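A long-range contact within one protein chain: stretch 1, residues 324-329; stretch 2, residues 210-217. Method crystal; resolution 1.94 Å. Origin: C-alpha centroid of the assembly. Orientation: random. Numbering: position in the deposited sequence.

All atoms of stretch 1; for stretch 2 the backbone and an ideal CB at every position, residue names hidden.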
# COMPACT_ATOMS: atom_id res chain seq x y z
N SER A 324 -21.93 2.43 22.93
CA SER A 324 -21.19 2.07 21.76
C SER A 324 -21.87 0.98 20.95
O SER A 324 -22.50 0.08 21.51
CB SER A 324 -19.82 1.57 22.18
OG SER A 324 -19.01 1.26 21.09
N MET A 325 -21.72 1.08 19.62
CA MET A 325 -22.05 -0.00 18.68
C MET A 325 -20.89 -0.29 17.78
O MET A 325 -21.04 -0.58 16.61
CB MET A 325 -23.21 0.43 17.89
CG MET A 325 -24.41 0.55 18.78
SD MET A 325 -25.42 -0.94 18.51
CE MET A 325 -26.15 0.06 17.41
N ALA A 326 -19.71 -0.20 18.34
CA ALA A 326 -18.50 -0.50 17.56
C ALA A 326 -17.77 -1.68 18.21
O ALA A 326 -18.32 -2.32 19.05
CB ALA A 326 -17.64 0.70 17.47
N ASN A 327 -16.52 -1.92 17.83
CA ASN A 327 -15.71 -2.96 18.43
C ASN A 327 -14.71 -2.43 19.44
O ASN A 327 -13.60 -2.95 19.59
CB ASN A 327 -15.02 -3.79 17.32
CG ASN A 327 -14.09 -3.01 16.48
OD1 ASN A 327 -14.26 -1.83 16.34
ND2 ASN A 327 -13.16 -3.70 15.79
N PHE A 328 -15.12 -1.36 20.11
CA PHE A 328 -14.36 -0.75 21.14
C PHE A 328 -15.37 0.01 22.03
O PHE A 328 -16.52 0.29 21.60
CB PHE A 328 -13.29 0.19 20.53
CG PHE A 328 -13.86 1.18 19.58
CD1 PHE A 328 -14.48 2.31 20.05
CD2 PHE A 328 -13.78 0.99 18.21
CE1 PHE A 328 -15.06 3.21 19.16
CE2 PHE A 328 -14.37 1.88 17.31
CZ PHE A 328 -14.99 3.01 17.80
N VAL A 329 -14.92 0.32 23.23
CA VAL A 329 -15.66 1.07 24.23
C VAL A 329 -14.70 2.12 24.76
O VAL A 329 -13.48 1.86 24.83
CB VAL A 329 -16.09 0.13 25.38
CG1 VAL A 329 -17.05 0.83 26.29
CG2 VAL A 329 -16.84 -1.07 24.85
N UNK A 210 -16.66 2.21 8.58
CA UNK A 210 -15.67 1.14 8.86
C UNK A 210 -16.08 0.22 10.03
O UNK A 210 -15.66 -0.96 10.11
CB UNK A 210 -14.31 1.77 9.17
N UNK A 211 -16.83 0.76 10.98
CA UNK A 211 -17.34 -0.05 12.13
C UNK A 211 -18.77 -0.54 12.08
O UNK A 211 -19.30 -1.02 13.11
CB UNK A 211 -17.20 0.77 13.41
N UNK A 212 -19.45 -0.40 10.94
CA UNK A 212 -20.89 -0.59 10.89
C UNK A 212 -21.29 -2.08 11.04
O UNK A 212 -22.39 -2.39 11.45
CB UNK A 212 -21.43 -0.03 9.57
N UNK A 213 -20.37 -2.97 10.76
CA UNK A 213 -20.61 -4.43 10.93
C UNK A 213 -20.81 -4.81 12.42
O UNK A 213 -21.31 -5.87 12.72
CB UNK A 213 -19.44 -5.22 10.35
N UNK A 214 -20.42 -3.95 13.35
CA UNK A 214 -20.60 -4.13 14.80
C UNK A 214 -21.86 -3.54 15.34
O UNK A 214 -22.20 -3.84 16.47
CB UNK A 214 -19.42 -3.52 15.56
N UNK A 215 -22.62 -2.81 14.53
CA UNK A 215 -23.87 -2.17 15.00
C UNK A 215 -25.08 -3.05 14.66
O UNK A 215 -25.04 -3.99 13.81
CB UNK A 215 -24.04 -0.78 14.37
N UNK A 216 -26.18 -2.76 15.33
CA UNK A 216 -27.38 -3.52 15.03
C UNK A 216 -28.59 -2.65 15.30
O UNK A 216 -28.53 -1.83 16.19
CB UNK A 216 -27.44 -4.81 15.85
N UNK A 217 -29.61 -2.84 14.48
CA UNK A 217 -30.89 -2.17 14.64
C UNK A 217 -32.04 -3.12 15.03
O UNK A 217 -33.10 -2.63 15.32
CB UNK A 217 -31.24 -1.45 13.34

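Position 210 has nothing of stretch 1 within 5.5 Å of its ideal CB. Stretch 1 sets no demand here, and many residues would fit. It is S210, which makes no contact across the interface.

Position 211 points its CA-to-CB bond toward stretch 1. Its ideal CB lies 4.1 Å from CB of A326 and 4.9 Å from both OD1 of N327 and CE2 of F328. A methyl, an amide oxygen and a ring edge are thus on offer. A large apolar or aromatic side chain would suit, and a donor could address OD1. The residue is F211, chi1 m. Its ring presents a face to the edge of F328, with planes at 89° and centroids 5.2 Å apart. CD1 of F211 comes within 3.4 Å of OD1 of N327.

Position 212 points away, so stretch 1 would accept many side chains, polar or apolar. It is I212. Its backbone O accepts a hydrogen bond from N of residue 215, 3.1 Å away, which helps hold the short 3-10 turn.

Position 213 points sideways, with no atom of stretch 1 near its ideal CB. Many side chains would be tolerated. It is H213, which makes no contact with stretch 1.

Position 214 points toward stretch 1. Its ideal CB is 3.5 Å from O of M325 and 3.6 Å from C of A326. Beyond lies the side chain of N327. A flat ring could cover that side chain; an aliphatic chain could also pack here. It is F214, chi1 m. CB of N327 sits 3.7 Å from the ring centroid, 9° off the normal, a CH-pi contact over the face. The O of a water donates to O of F214 (2.8 Å) and to O of A326 (3.1 Å).

Position 215 points sideways, and its ideal CB is 3.7 Å from O of M325. A small residue suits this close approach of the backbones. It is A215. Its CB packs 3.8 Å from CE of M325. Its N is 3.4 Å from O of M325, but the angle is too poor for a hydrogen bond.

Position 216 points sideways, with SD of M325 5.1 Å from its ideal CB. An apolar or aromatic side chain could reach the thioether. It is Y216, chi1 p. SD of M325 lies over the ring face, 4.0 Å from the centroid, a sulfur-aromatic contact.

Position 217 points sideways into space that stretch 1 leaves open. A polar or charged residue is reasonable. It is E217, whose OE2 is hydrogen-bonded elsewhere in the structure.

Stretch 2 210-217: SFIHFAYE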
# COMPACT_ATOMS: atom_id res chain seq x y z
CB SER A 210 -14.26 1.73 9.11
OG SER A 210 -13.65 2.22 7.92
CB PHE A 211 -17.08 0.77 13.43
CG PHE A 211 -15.65 1.20 13.54
CD1 PHE A 211 -14.67 0.26 13.70
CD2 PHE A 211 -15.28 2.51 13.35
CE1 PHE A 211 -13.34 0.61 13.76
CE2 PHE A 211 -13.95 2.87 13.35
CZ PHE A 211 -12.99 1.92 13.58
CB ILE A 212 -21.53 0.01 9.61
CG1 ILE A 212 -23.05 0.26 9.83
CG2 ILE A 212 -21.24 -0.83 8.38
CD1 ILE A 212 -23.72 1.09 8.78
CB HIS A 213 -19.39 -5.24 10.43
CG HIS A 213 -19.42 -5.58 8.99
ND1 HIS A 213 -20.12 -4.86 8.04
CD2 HIS A 213 -18.74 -6.55 8.32
CE1 HIS A 213 -19.88 -5.39 6.85
NE2 HIS A 213 -19.07 -6.42 7.00
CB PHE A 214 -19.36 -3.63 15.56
CG PHE A 214 -18.09 -4.16 14.98
CD1 PHE A 214 -17.86 -5.53 14.97
CD2 PHE A 214 -17.21 -3.35 14.32
CE1 PHE A 214 -16.73 -6.05 14.37
CE2 PHE A 214 -16.06 -3.86 13.73
CZ PHE A 214 -15.84 -5.21 13.73
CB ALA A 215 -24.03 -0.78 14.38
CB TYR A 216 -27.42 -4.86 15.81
CG TYR A 216 -27.35 -4.72 17.30
CD1 TYR A 216 -26.12 -4.64 17.94
CD2 TYR A 216 -28.49 -4.60 18.08
CE1 TYR A 216 -26.02 -4.45 19.29
CE2 TYR A 216 -28.41 -4.43 19.47
CZ TYR A 216 -27.16 -4.35 20.06
OH TYR A 216 -27.03 -4.18 21.39
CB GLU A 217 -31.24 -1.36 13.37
CG GLU A 217 -30.36 -0.10 13.27
CD GLU A 217 -30.72 0.82 12.10
OE1 GLU A 217 -31.94 0.81 11.70
OE2 GLU A 217 -29.80 1.52 11.58
O HOH W 1 -20.91 -3.93 18.95
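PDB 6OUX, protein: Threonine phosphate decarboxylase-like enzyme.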